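Local coordinates for protein beta-Lactamase/D-Alanine Carboxypeptidase (Pseudomonas syringae pv. tomato, PDB 5EVI) that probably hydrolyses beta-lactams to substituted beta-amino acids, as a class C beta-lactamase, at residues T72-L77 with E176-R181; G119-Q124 with N156-L161; T201-G206 with N323-Y328; R233-F238 with G338-A343; W275-T280 with A314-T319. All coordinates share one frame; numbering follows the deposited sequence.

Interaction 1 (T72-L77 with E176-R181); sequences TFTATL and EAMQQR
Met178, a selenomethionine, and Leu77 interlock where two helices of the helical region of the class C beta-lactamase fold pack almost perpendicularly. The local axes of 72-77 and 176-181 cross at 88° and come no closer than 10.9 Å, so long side chains have to bridge the gap. Met178 does this with a bent chain: CG stands anti to the carbonyl carbon, and bends at chi2 and chi3 bring its terminal methyl CE to the root of the Phe73 side chain, 3.5 Å from Phe73 CB. The same methyl approaches Thr74 N at 3.9 Å, while the selenium passes Leu77 CD1 at 4.0 Å. Leu77, whose CG is anti to the backbone N (chi1 -164°), turns its fork to Ala177 CB, with CD1 and CD2 each 4.0 Å from it. The contact is wholly buried and apolar, and Thr74 OG1, near Met178 CE, is satisfied by Glu224 O. Thr74 lies near, without touching, the residues of a probable SxxK motif at the start of this helix. Besides Ala177 CB and the selenium of Met178, Leu77 CD1 meets the carbonyl oxygen of Ala177, 3.5 Å away.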
# COMPACT_ATOMS: atom_id res chain seq x y z
N THR D 72 0.25 3.05 -0.77
CA THR D 72 1.52 3.58 -0.25
C THR D 72 2.23 4.45 -1.27
O THR D 72 2.97 5.36 -0.89
CB THR D 72 2.53 2.49 0.24
OG1 THR D 72 2.92 1.65 -0.86
CG2 THR D 72 1.95 1.65 1.36
N PHE D 73 2.04 4.13 -2.56
CA PHE D 73 2.61 4.92 -3.65
C PHE D 73 1.87 6.24 -3.81
O PHE D 73 2.50 7.29 -4.00
CB PHE D 73 2.58 4.15 -4.97
CG PHE D 73 3.50 2.98 -5.00
CD1 PHE D 73 4.86 3.17 -5.25
CD2 PHE D 73 3.03 1.70 -4.76
CE1 PHE D 73 5.74 2.08 -5.29
CE2 PHE D 73 3.90 0.60 -4.79
CZ PHE D 73 5.26 0.80 -5.05
N THR D 74 0.54 6.20 -3.75
CA THR D 74 -0.24 7.43 -3.79
C THR D 74 0.20 8.38 -2.67
O THR D 74 0.36 9.58 -2.91
CB THR D 74 -1.75 7.17 -3.66
OG1 THR D 74 -2.21 6.55 -4.87
CG2 THR D 74 -2.53 8.44 -3.44
N ALA D 75 0.36 7.84 -1.46
CA ALA D 75 0.79 8.62 -0.31
C ALA D 75 2.19 9.20 -0.52
O ALA D 75 2.43 10.36 -0.22
CB ALA D 75 0.70 7.79 0.96
N THR D 76 3.10 8.40 -1.06
CA THR D 76 4.42 8.90 -1.41
C THR D 76 4.32 10.02 -2.46
O THR D 76 4.99 11.05 -2.33
CB THR D 76 5.35 7.78 -1.86
OG1 THR D 76 5.23 6.68 -0.93
CG2 THR D 76 6.79 8.28 -1.92
N LEU D 77 3.42 9.88 -3.43
CA LEU D 77 3.20 10.94 -4.44
C LEU D 77 2.80 12.25 -3.76
O LEU D 77 3.38 13.30 -4.02
CB LEU D 77 2.13 10.54 -5.46
CG LEU D 77 2.06 11.34 -6.76
CD1 LEU D 77 3.15 10.86 -7.72
CD2 LEU D 77 0.68 11.22 -7.40
N GLU D 176 0.61 9.87 -15.41
CA GLU D 176 1.92 10.48 -15.72
C GLU D 176 2.72 10.83 -14.45
O GLU D 176 3.93 10.67 -14.43
CB GLU D 176 1.77 11.73 -16.62
CG GLU D 176 3.08 12.50 -16.84
CD GLU D 176 3.01 13.52 -17.96
OE1 GLU D 176 2.89 13.11 -19.14
OE2 GLU D 176 3.11 14.74 -17.67
N ALA D 177 2.03 11.31 -13.42
CA ALA D 177 2.67 11.58 -12.12
C ALA D 177 3.31 10.31 -11.53
O ALA D 177 4.40 10.38 -10.98
CB ALA D 177 1.67 12.18 -11.14
N MSE D 178 2.66 9.16 -11.70
CA MSE D 178 3.19 7.89 -11.18
C MSE D 178 4.19 7.30 -12.13
O MSE D 178 5.35 7.12 -11.76
CB MSE D 178 2.07 6.88 -10.91
CG MSE D 178 1.08 7.42 -9.90
SE MSE D 178 1.70 7.15 -8.05
CE MSE D 178 0.68 5.53 -7.59
N GLN D 179 3.75 7.03 -13.36
CA GLN D 179 4.52 6.24 -14.32
C GLN D 179 5.76 6.95 -14.86
O GLN D 179 6.76 6.30 -15.11
CB GLN D 179 3.64 5.85 -15.52
CG GLN D 179 2.54 4.85 -15.21
CD GLN D 179 2.87 3.43 -15.66
OE1 GLN D 179 1.97 2.62 -15.89
NE2 GLN D 179 4.16 3.12 -15.77
N GLN D 180 5.68 8.27 -15.05
CA GLN D 180 6.76 9.06 -15.64
C GLN D 180 7.60 9.84 -14.64
O GLN D 180 8.70 10.29 -14.99
CB GLN D 180 6.19 10.05 -16.67
CG GLN D 180 5.42 9.40 -17.81
CD GLN D 180 6.22 8.31 -18.49
OE1 GLN D 180 5.78 7.17 -18.58
NE2 GLN D 180 7.44 8.66 -18.93
N ARG D 181 7.10 10.03 -13.42
CA ARG D 181 7.78 10.85 -12.41
C ARG D 181 8.19 10.06 -11.16
O ARG D 181 9.37 9.97 -10.89
CB ARG D 181 6.93 12.06 -12.04
CG ARG D 181 6.98 13.19 -13.05
CD ARG D 181 8.29 13.96 -12.97
NE ARG D 181 8.15 15.31 -13.52
CZ ARG D 181 8.07 15.61 -14.82
NH1 ARG D 181 7.93 16.89 -15.17
NH2 ARG D 181 8.11 14.67 -15.77

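Interaction 2 (G119-Q124 with N156-L161); sequences GGFPIQ and NPSIGL
Phe121 turns its ring obliquely against the first turn of helix 156-169, with CD1 3.9 Å from Pro157 CB and CD2 3.7 Å from Ser158 CB. Its CG is anti to the carbonyl carbon (chi1 -74°), which swings the ring toward the helix, where it also stacks with Trp142. Pro157 packs against the loop backbone: its CD sits 3.4 Å from Pro122 O. One hydrogen bond joins the segments, from Asn156 N to Ile123 O at 2.7 Å, and its N-H...O angle of 168° shows a nearly straight bond. Asn156 is the last residue of a Tyr-x-Asn sequence, which fits the second conserved motif of class C enzymes, and its OD1 is hydrogen-bonded to Lys71 NZ. That bond fixes the amide rotation and leaves ND2 turned to the loop. Gln124, bent at chi2, brings OE1 within 3.1 Å of Asn156 ND2, but the angle is too poor for a hydrogen bond. The two side chains run side by side in the same direction, with their amide planes 90° apart.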
# COMPACT_ATOMS: atom_id res chain seq x y z
N GLY D 119 -14.04 11.64 7.96
CA GLY D 119 -15.39 11.72 8.55
C GLY D 119 -16.31 10.52 8.34
O GLY D 119 -17.41 10.48 8.92
N GLY D 120 -15.88 9.55 7.52
CA GLY D 120 -16.68 8.36 7.23
C GLY D 120 -16.96 8.31 5.74
O GLY D 120 -17.66 9.18 5.19
N PHE D 121 -16.36 7.33 5.08
CA PHE D 121 -16.71 6.98 3.72
C PHE D 121 -17.07 5.49 3.67
O PHE D 121 -16.65 4.73 4.54
CB PHE D 121 -15.53 7.25 2.77
CG PHE D 121 -15.30 8.71 2.49
CD1 PHE D 121 -15.89 9.32 1.39
CD2 PHE D 121 -14.47 9.48 3.30
CE1 PHE D 121 -15.67 10.67 1.11
CE2 PHE D 121 -14.23 10.82 3.03
CZ PHE D 121 -14.83 11.42 1.93
N PRO D 122 -17.84 5.07 2.64
CA PRO D 122 -17.96 3.65 2.31
C PRO D 122 -16.64 3.12 1.78
O PRO D 122 -15.90 3.89 1.19
CB PRO D 122 -19.02 3.64 1.21
CG PRO D 122 -18.85 4.96 0.55
CD PRO D 122 -18.59 5.90 1.69
N ILE D 123 -16.35 1.83 1.96
CA ILE D 123 -15.05 1.30 1.52
C ILE D 123 -14.82 1.49 0.02
O ILE D 123 -13.71 1.86 -0.39
CB ILE D 123 -14.80 -0.17 1.94
CG1 ILE D 123 -13.34 -0.56 1.66
CG2 ILE D 123 -15.76 -1.14 1.26
CD1 ILE D 123 -12.85 -1.73 2.47
N GLN D 124 -15.85 1.26 -0.79
CA GLN D 124 -15.78 1.45 -2.24
C GLN D 124 -16.39 2.78 -2.65
O GLN D 124 -17.20 3.36 -1.93
CB GLN D 124 -16.51 0.32 -2.97
CG GLN D 124 -15.86 -1.04 -2.86
CD GLN D 124 -14.44 -1.08 -3.41
OE1 GLN D 124 -13.51 -1.50 -2.72
NE2 GLN D 124 -14.27 -0.64 -4.66
N ASN D 156 -11.62 3.58 -0.07
CA ASN D 156 -11.06 4.01 -1.38
C ASN D 156 -11.35 5.45 -1.87
O ASN D 156 -10.44 6.12 -2.34
CB ASN D 156 -11.39 2.98 -2.46
CG ASN D 156 -10.74 1.64 -2.20
OD1 ASN D 156 -9.78 1.56 -1.43
ND2 ASN D 156 -11.23 0.58 -2.86
N PRO D 157 -12.60 5.94 -1.75
CA PRO D 157 -12.88 7.32 -2.19
C PRO D 157 -11.94 8.38 -1.61
O PRO D 157 -11.51 9.28 -2.33
CB PRO D 157 -14.31 7.57 -1.70
CG PRO D 157 -14.90 6.21 -1.55
CD PRO D 157 -13.77 5.34 -1.10
N SER D 158 -11.60 8.23 -0.34
CA SER D 158 -10.86 9.25 0.38
C SER D 158 -9.38 9.24 -0.02
O SER D 158 -8.84 10.27 -0.39
CB SER D 158 -11.03 9.07 1.88
OG SER D 158 -11.02 7.70 2.22
N ILE D 159 -8.74 8.07 0.07
CA ILE D 159 -7.35 7.94 -0.40
C ILE D 159 -7.23 8.17 -1.91
O ILE D 159 -6.21 8.70 -2.37
CB ILE D 159 -6.72 6.59 0.02
CG1 ILE D 159 -5.21 6.57 -0.22
CG2 ILE D 159 -7.37 5.42 -0.69
CD1 ILE D 159 -4.47 7.54 0.66
N GLY D 160 -8.25 7.79 -2.68
CA GLY D 160 -8.30 8.13 -4.10
C GLY D 160 -8.22 9.63 -4.35
O GLY D 160 -7.54 10.07 -5.28
N LEU D 161 -8.90 10.41 -3.50
CA LEU D 161 -8.86 11.87 -3.57
C LEU D 161 -7.46 12.46 -3.28
O LEU D 161 -7.13 13.52 -3.81
CB LEU D 161 -9.89 12.49 -2.61
CG LEU D 161 -10.11 14.00 -2.67
CD1 LEU D 161 -10.56 14.44 -4.05
CD2 LEU D 161 -11.12 14.42 -1.61

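Interaction 3 (T201-G206 with N323-Y328); sequences TLYAQG and NGFGGY. With EDO (1,2-ethanediol), chain Q.
Phe325 packs against 203-206 from just before strand 326-332 of the main antiparallel sheet, linking that sheet to a long loop that probably corresponds to the omega loop of class C beta-lactamases. The tight part is at the ring tip. Phe325 CZ meets Ala204 O at 3.4 Å, with the oxygen at the ring edge and near its plane, and Phe325 CE2 lies 3.5 Å from Gly206 CA. Backbone meets backbone beside it: Gly206 CA and Gly324 CA are 3.8 Å apart, and a beta carbon on either would clash with the other residue. Placing CG anti to the carbonyl carbon (chi1 -65°) is what carries the ring across to the loop. The other side is looser. The Tyr203 ring only brushes the phenyl tip, CE2 to Phe325 CZ being 4.4 Å, while its hydroxyl is hydrogen-bonded to Glu65. Gln205 points away from the strand, and its OE1 forms a weak hydrogen bond of 3.4 Å with O2 of a bound 1,2-ethanediol, itself held by Arg215.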
# COMPACT_ATOMS: atom_id res chain seq x y z
N THR D 201 3.38 -10.10 -21.19
CA THR D 201 3.98 -11.43 -20.98
C THR D 201 4.26 -11.82 -19.51
O THR D 201 4.08 -12.98 -19.14
CB THR D 201 5.27 -11.62 -21.83
OG1 THR D 201 5.82 -12.94 -21.62
CG2 THR D 201 6.35 -10.58 -21.51
N LEU D 202 4.70 -10.86 -18.69
CA LEU D 202 5.06 -11.11 -17.28
C LEU D 202 3.90 -10.94 -16.28
O LEU D 202 4.08 -11.22 -15.09
CB LEU D 202 6.22 -10.19 -16.87
CG LEU D 202 7.56 -10.43 -17.56
CD1 LEU D 202 8.51 -9.27 -17.31
CD2 LEU D 202 8.18 -11.75 -17.12
N TYR D 203 2.74 -10.49 -16.76
CA TYR D 203 1.55 -10.30 -15.92
C TYR D 203 0.95 -11.66 -15.51
O TYR D 203 0.55 -12.46 -16.36
CB TYR D 203 0.51 -9.45 -16.68
CG TYR D 203 -0.56 -8.73 -15.86
CD1 TYR D 203 -1.37 -7.77 -16.47
CD2 TYR D 203 -0.77 -8.99 -14.50
CE1 TYR D 203 -2.36 -7.10 -15.76
CE2 TYR D 203 -1.76 -8.32 -13.79
CZ TYR D 203 -2.55 -7.37 -14.42
OH TYR D 203 -3.54 -6.71 -13.73
N ALA D 204 0.92 -11.92 -14.21
CA ALA D 204 0.36 -13.16 -13.68
C ALA D 204 -1.17 -13.18 -13.82
O ALA D 204 -1.80 -12.13 -13.90
CB ALA D 204 0.74 -13.33 -12.21
N GLN D 205 -1.74 -14.37 -13.86
CA GLN D 205 -3.20 -14.53 -13.81
C GLN D 205 -3.61 -14.66 -12.34
O GLN D 205 -3.02 -15.45 -11.60
CB GLN D 205 -3.62 -15.77 -14.60
CG GLN D 205 -5.13 -15.94 -14.75
CD GLN D 205 -5.77 -14.83 -15.57
OE1 GLN D 205 -5.63 -14.78 -16.79
NE2 GLN D 205 -6.49 -13.94 -14.90
N GLY D 206 -4.60 -13.87 -11.92
CA GLY D 206 -5.21 -14.02 -10.59
C GLY D 206 -6.25 -15.12 -10.60
O GLY D 206 -6.84 -15.42 -11.64
N ASN D 323 -9.47 -9.20 -6.43
CA ASN D 323 -10.26 -10.42 -6.62
C ASN D 323 -9.41 -11.68 -6.84
O ASN D 323 -9.78 -12.76 -6.39
CB ASN D 323 -11.36 -10.28 -7.72
CG ASN D 323 -10.98 -9.36 -8.90
OD1 ASN D 323 -9.94 -8.70 -8.92
ND2 ASN D 323 -11.88 -9.28 -9.87
N GLY D 324 -8.26 -11.51 -7.50
CA GLY D 324 -7.37 -12.61 -7.86
C GLY D 324 -6.08 -12.72 -7.07
O GLY D 324 -5.50 -13.80 -7.04
N PHE D 325 -5.66 -11.62 -6.42
CA PHE D 325 -4.32 -11.50 -5.85
C PHE D 325 -4.36 -11.13 -4.38
O PHE D 325 -5.35 -10.57 -3.89
CB PHE D 325 -3.52 -10.43 -6.57
CG PHE D 325 -3.24 -10.73 -8.02
CD1 PHE D 325 -1.98 -11.18 -8.41
CD2 PHE D 325 -4.21 -10.54 -9.00
CE1 PHE D 325 -1.71 -11.46 -9.75
CE2 PHE D 325 -3.93 -10.80 -10.33
CZ PHE D 325 -2.69 -11.26 -10.70
N GLY D 326 -3.27 -11.42 -3.69
CA GLY D 326 -3.09 -11.03 -2.29
C GLY D 326 -1.63 -10.80 -1.97
O GLY D 326 -0.83 -11.75 -2.07
N GLY D 327 -1.28 -9.57 -1.61
CA GLY D 327 0.10 -9.24 -1.27
C GLY D 327 0.26 -8.86 0.19
O GLY D 327 -0.74 -8.61 0.88
N TYR D 328 1.52 -8.78 0.63
CA TYR D 328 1.85 -8.22 1.93
C TYR D 328 3.27 -7.64 1.96
O TYR D 328 4.23 -8.29 1.51
CB TYR D 328 1.69 -9.28 3.02
CG TYR D 328 1.91 -8.78 4.44
CD1 TYR D 328 1.03 -7.88 5.02
CD2 TYR D 328 2.99 -9.23 5.22
CE1 TYR D 328 1.21 -7.41 6.31
CE2 TYR D 328 3.17 -8.79 6.54
CZ TYR D 328 2.27 -7.87 7.07
OH TYR D 328 2.42 -7.41 8.36
C1 EDO Q . -2.46 -16.03 -19.97
O1 EDO Q . -1.55 -15.92 -18.87
C2 EDO Q . -3.71 -15.22 -19.68
O2 EDO Q . -3.34 -13.96 -19.10

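Interaction 4 (R233-F238 with G338-A343); sequences RDLIRF and GIVILA
Leu235 and Ile236 meet strand 338-343 with aliphatic carbons, for the one aromatic ring of 233-238, that of Phe238, faces another way: it stacks with Phe73, and its CE2 and CZ atoms lie against the hydroxyls of Thr72 and Thr76. The contact is helix-on-sheet packing in the alpha/beta part of the serine beta-lactamase fold, where helix 232-243 lies over strand 337-343. Locally the two run roughly antiparallel, at 148°, with axes 8.3 Å apart at closest approach. Val340 is the centre. It points toward the helix and splits its two methyls between neighbouring helix residues: CG1 goes to Leu235, and CG2 to Ile236 CD1 at 4.1 Å. Leu235 and Val340 cross at about a right angle, and Leu235 CD2 is placed 3.5 Å from Val340 CG1, a closeness that is doubtful because Leu235 is poorly ordered. Alternation along the strand explains the pattern. Val340 and Leu342 send their side chains to the helix, whereas Ile339 and Ile341 turn to the other side and pack on helix 349-363. Leu235 CD2 also touches Leu342 CD2 at 4.0 Å. Near the strand's start Gly338 has no side chain, and Ile236, with CG1 anti to its backbone N (chi1 -162°), brings CD1 against the Gly338 peptide, 3.9 Å from Gly338 O.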
# COMPACT_ATOMS: atom_id res chain seq x y z
N ARG D 233 11.00 -7.94 -7.10
CA ARG D 233 12.27 -7.23 -7.28
C ARG D 233 12.08 -5.71 -7.24
O ARG D 233 12.87 -5.01 -6.61
CB ARG D 233 12.93 -7.64 -8.61
CG ARG D 233 14.40 -7.28 -8.71
CD ARG D 233 14.93 -7.45 -10.12
NE ARG D 233 14.71 -8.80 -10.66
CZ ARG D 233 15.43 -9.88 -10.36
NH1 ARG D 233 16.44 -9.84 -9.50
NH2 ARG D 233 15.12 -11.05 -10.93
N ASP D 234 11.03 -5.21 -7.89
CA ASP D 234 10.69 -3.78 -7.82
C ASP D 234 10.17 -3.37 -6.45
O ASP D 234 10.59 -2.35 -5.91
CB ASP D 234 9.67 -3.38 -8.90
CG ASP D 234 10.32 -3.03 -10.22
OD1 ASP D 234 11.20 -3.78 -10.69
OD2 ASP D 234 9.94 -1.99 -10.80
N LEU D 235 9.26 -4.17 -5.88
CA LEU D 235 8.61 -3.80 -4.63
C LEU D 235 9.55 -3.87 -3.42
O LEU D 235 9.41 -3.07 -2.49
CB LEU D 235 7.35 -4.65 -4.39
CG LEU D 235 6.28 -4.07 -3.44
CD1 LEU D 235 5.80 -2.70 -3.91
CD2 LEU D 235 5.12 -5.04 -3.28
N ILE D 236 10.52 -4.79 -3.43
CA ILE D 236 11.55 -4.85 -2.37
C ILE D 236 12.52 -3.66 -2.44
O ILE D 236 13.09 -3.27 -1.42
CB ILE D 236 12.30 -6.21 -2.37
CG1 ILE D 236 13.04 -6.45 -1.04
CG2 ILE D 236 13.28 -6.31 -3.54
CD1 ILE D 236 12.15 -6.64 0.16
N ARG D 237 12.71 -3.09 -3.63
CA ARG D 237 13.47 -1.84 -3.80
C ARG D 237 12.74 -0.66 -3.15
O ARG D 237 13.37 0.19 -2.52
CB ARG D 237 13.73 -1.54 -5.28
CG ARG D 237 14.82 -0.51 -5.55
CD ARG D 237 14.78 -0.03 -7.00
NE ARG D 237 16.10 0.34 -7.51
CZ ARG D 237 16.70 1.52 -7.35
NH1 ARG D 237 16.13 2.52 -6.67
NH2 ARG D 237 17.91 1.71 -7.88
N PHE D 238 11.42 -0.61 -3.33
CA PHE D 238 10.58 0.39 -2.67
C PHE D 238 10.60 0.22 -1.15
O PHE D 238 10.57 1.21 -0.42
CB PHE D 238 9.15 0.33 -3.20
CG PHE D 238 8.26 1.44 -2.68
CD1 PHE D 238 8.60 2.77 -2.87
CD2 PHE D 238 7.07 1.14 -2.03
CE1 PHE D 238 7.78 3.79 -2.40
CE2 PHE D 238 6.24 2.15 -1.56
CZ PHE D 238 6.59 3.48 -1.74
N GLY D 338 13.32 -6.40 5.73
CA GLY D 338 12.06 -6.18 5.01
C GLY D 338 11.64 -7.36 4.17
O GLY D 338 12.50 -8.12 3.71
N ILE D 339 10.33 -7.53 3.97
CA ILE D 339 9.80 -8.65 3.19
C ILE D 339 8.64 -8.21 2.29
O ILE D 339 7.88 -7.30 2.63
CB ILE D 339 9.35 -9.82 4.10
CG1 ILE D 339 9.05 -11.09 3.27
CG2 ILE D 339 8.15 -9.42 4.95
CD1 ILE D 339 8.86 -12.36 4.08
N VAL D 340 8.54 -8.85 1.14
CA VAL D 340 7.39 -8.73 0.27
C VAL D 340 6.98 -10.13 -0.13
O VAL D 340 7.82 -10.94 -0.54
CB VAL D 340 7.74 -7.92 -0.98
CG1 VAL D 340 6.58 -7.93 -1.98
CG2 VAL D 340 8.10 -6.50 -0.57
N ILE D 341 5.69 -10.42 0.00
CA ILE D 341 5.12 -11.70 -0.40
C ILE D 341 3.92 -11.42 -1.30
O ILE D 341 2.89 -10.94 -0.83
CB ILE D 341 4.70 -12.57 0.81
CG1 ILE D 341 5.89 -12.71 1.79
CG2 ILE D 341 4.19 -13.93 0.32
CD1 ILE D 341 5.65 -13.64 2.96
N LEU D 342 4.07 -11.75 -2.58
CA LEU D 342 3.05 -11.55 -3.59
C LEU D 342 2.52 -12.89 -4.06
O LEU D 342 3.29 -13.76 -4.46
CB LEU D 342 3.64 -10.79 -4.78
CG LEU D 342 4.22 -9.41 -4.46
CD1 LEU D 342 4.83 -8.78 -5.70
CD2 LEU D 342 3.16 -8.49 -3.86
N ALA D 343 1.20 -13.06 -3.97
CA ALA D 343 0.53 -14.27 -4.47
C ALA D 343 -0.56 -13.92 -5.48
O ALA D 343 -1.16 -12.85 -5.42
CB ALA D 343 -0.05 -15.07 -3.32

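Interaction 5 (W275-T280 with A314-T319); sequences WEQYPT and AWVNKT. With SO4 (sulfate ion), chain P.
Strand 315-321, which carries Lys318 and Thr319 of a Lys-Thr-Gly-type motif and so probably lines the active site, pairs here with the short antiparallel strand 276-278. Glu276 and Asn317 form one hydrogen-bonded pair: Asn317 N to Glu276 O measures 2.8 Å at 176°, and Glu276 N to Asn317 O is longer. Tyr278 and Trp315 form the next, both bonds 3.0 Å but strongly bent. Between them the non-hydrogen-bonded pair Gln277 and Val316 comes within 4.1 Å, CA to CA, with side chains lying alongside. Trp275 crosses Val316 at about a right angle, its CE3 3.7 Å from Val316 CG1. On the face of Glu276, Tyr278 and Asn317 a single water knits three side chains, donating to Glu276 OE1 and Asn317 OD1 and accepting from Tyr278 OH; Tyr278 and Asn317 present ring and amide planes 88° apart. Glu276 OE2 makes a salt bridge with Arg152, and Asn317 ND2 is hydrogen-bonded to Tyr328 OH. A sulfate, probably from the crystallisation liquor, is bound between Ser68, Lys318 and Thr319. Lys318 NZ donates to Thr319 O and is hydrogen-bonded to Tyr154 OH; it lies 2.8 Å from sulfate O2, to which Thr319 OG1 donates at 3.1 Å.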
# COMPACT_ATOMS: atom_id res chain seq x y z
N TRP D 275 0.52 3.76 5.05
CA TRP D 275 1.19 2.78 5.91
C TRP D 275 0.52 2.64 7.29
O TRP D 275 -0.12 3.57 7.80
CB TRP D 275 2.68 3.11 6.11
CG TRP D 275 3.54 3.08 4.90
CD1 TRP D 275 4.11 4.15 4.27
CD2 TRP D 275 3.98 1.93 4.19
NE1 TRP D 275 4.87 3.73 3.20
CE2 TRP D 275 4.81 2.37 3.14
CE3 TRP D 275 3.76 0.55 4.34
CZ2 TRP D 275 5.42 1.49 2.24
CZ3 TRP D 275 4.37 -0.32 3.45
CH2 TRP D 275 5.16 0.15 2.40
N GLU D 276 0.64 1.44 7.86
CA GLU D 276 0.21 1.11 9.21
C GLU D 276 1.41 0.52 9.93
O GLU D 276 2.19 -0.22 9.31
CB GLU D 276 -0.94 0.10 9.15
CG GLU D 276 -2.10 0.64 8.32
CD GLU D 276 -3.34 -0.24 8.28
OE1 GLU D 276 -3.38 -1.31 8.93
OE2 GLU D 276 -4.28 0.16 7.56
N GLN D 277 1.57 0.84 11.22
CA GLN D 277 2.74 0.34 11.98
C GLN D 277 2.43 -0.03 13.41
O GLN D 277 1.41 0.35 13.97
CB GLN D 277 3.89 1.37 11.95
CG GLN D 277 3.67 2.59 12.84
CD GLN D 277 4.75 3.65 12.75
OE1 GLN D 277 5.20 4.21 13.78
NE2 GLN D 277 5.13 4.00 11.54
N TYR D 278 3.37 -0.76 14.00
CA TYR D 278 3.23 -1.29 15.35
C TYR D 278 4.55 -1.07 16.09
O TYR D 278 5.62 -1.43 15.58
CB TYR D 278 2.88 -2.79 15.32
CG TYR D 278 1.63 -3.07 14.51
CD1 TYR D 278 0.39 -3.14 15.12
CD2 TYR D 278 1.69 -3.25 13.12
CE1 TYR D 278 -0.76 -3.38 14.39
CE2 TYR D 278 0.54 -3.48 12.38
CZ TYR D 278 -0.69 -3.54 13.02
OH TYR D 278 -1.85 -3.76 12.30
N PRO D 279 4.48 -0.47 17.29
CA PRO D 279 5.70 -0.20 18.02
C PRO D 279 6.30 -1.45 18.67
O PRO D 279 5.58 -2.35 19.08
CB PRO D 279 5.26 0.80 19.09
CG PRO D 279 3.84 0.45 19.35
CD PRO D 279 3.29 0.06 18.00
N THR D 280 7.62 -1.47 18.73
CA THR D 280 8.37 -2.50 19.44
C THR D 280 7.97 -2.47 20.92
O THR D 280 7.65 -1.40 21.45
CB THR D 280 9.89 -2.24 19.29
OG1 THR D 280 10.65 -3.38 19.70
CG2 THR D 280 10.33 -1.01 20.11
N ALA D 314 9.77 0.31 14.47
CA ALA D 314 8.37 -0.13 14.32
C ALA D 314 8.21 -1.05 13.13
O ALA D 314 8.76 -0.78 12.07
CB ALA D 314 7.44 1.06 14.14
N TRP D 315 7.40 -2.09 13.31
CA TRP D 315 6.95 -2.95 12.21
C TRP D 315 5.94 -2.20 11.33
O TRP D 315 4.78 -2.03 11.69
CB TRP D 315 6.33 -4.23 12.78
CG TRP D 315 5.85 -5.23 11.79
CD1 TRP D 315 4.68 -5.21 11.06
CD2 TRP D 315 6.49 -6.47 11.47
NE1 TRP D 315 4.59 -6.33 10.29
CE2 TRP D 315 5.68 -7.13 10.52
CE3 TRP D 315 7.69 -7.07 11.88
CZ2 TRP D 315 6.04 -8.37 9.96
CZ3 TRP D 315 8.05 -8.31 11.32
CH2 TRP D 315 7.22 -8.94 10.37
N VAL D 316 6.38 -1.76 10.16
CA VAL D 316 5.54 -1.01 9.24
C VAL D 316 5.09 -1.97 8.15
O VAL D 316 5.91 -2.66 7.53
CB VAL D 316 6.29 0.17 8.60
CG1 VAL D 316 5.34 0.98 7.71
CG2 VAL D 316 6.93 1.03 9.68
N ASN D 317 3.78 -2.01 7.92
CA ASN D 317 3.22 -2.93 6.95
C ASN D 317 2.05 -2.39 6.15
O ASN D 317 1.45 -1.39 6.50
CB ASN D 317 2.86 -4.28 7.62
CG ASN D 317 1.65 -4.20 8.54
OD1 ASN D 317 1.06 -3.14 8.77
ND2 ASN D 317 1.25 -5.35 9.04
N LYS D 318 1.76 -3.08 5.04
CA LYS D 318 0.53 -2.87 4.31
C LYS D 318 0.09 -4.16 3.62
O LYS D 318 0.89 -4.79 2.90
CB LYS D 318 0.72 -1.74 3.29
CG LYS D 318 -0.53 -1.27 2.55
CD LYS D 318 -1.50 -0.50 3.45
CE LYS D 318 -2.88 -0.41 2.83
NZ LYS D 318 -3.78 -1.56 3.13
N THR D 319 -1.16 -4.55 3.86
CA THR D 319 -1.80 -5.60 3.11
C THR D 319 -2.37 -5.01 1.82
O THR D 319 -2.65 -3.81 1.74
CB THR D 319 -2.93 -6.30 3.89
OG1 THR D 319 -3.86 -5.34 4.41
CG2 THR D 319 -2.38 -7.09 5.04
S SO4 P . -6.68 -4.37 2.27
O1 SO4 P . -7.74 -4.96 3.11
O2 SO4 P . -5.89 -3.40 3.06
O3 SO4 P . -7.33 -3.66 1.16
O4 SO4 P . -5.76 -5.42 1.76
O HOH W 1 -1.67 -3.34 9.70
O HOH W 2 -4.36 -1.83 5.72

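In the fold
Interactions 1 and 4 are fully buried and apolar, and they touch through the rings of Phe73 and Phe238, so helices 70-83 and 232-243 pack on each other. Interaction 5 is buried but largely polar, relying on strand pairing, water and a sulfate beside the probable catalytic motifs; Thr72 of interaction 1 packs on its Trp275. Interactions 3, 4 and 5 reach the same sheet: Tyr328 N probably bonds to Ile341 O, and Gly326 N to Ala343 O. Interaction 2 is partly exposed, a loop against a helix start; it also reaches the probable motifs, through Asn156, and meets interaction 1 where Thr74 CG2 packs on Ile159 O. Interaction 3 mixes a buried phenyl with a looser outer side.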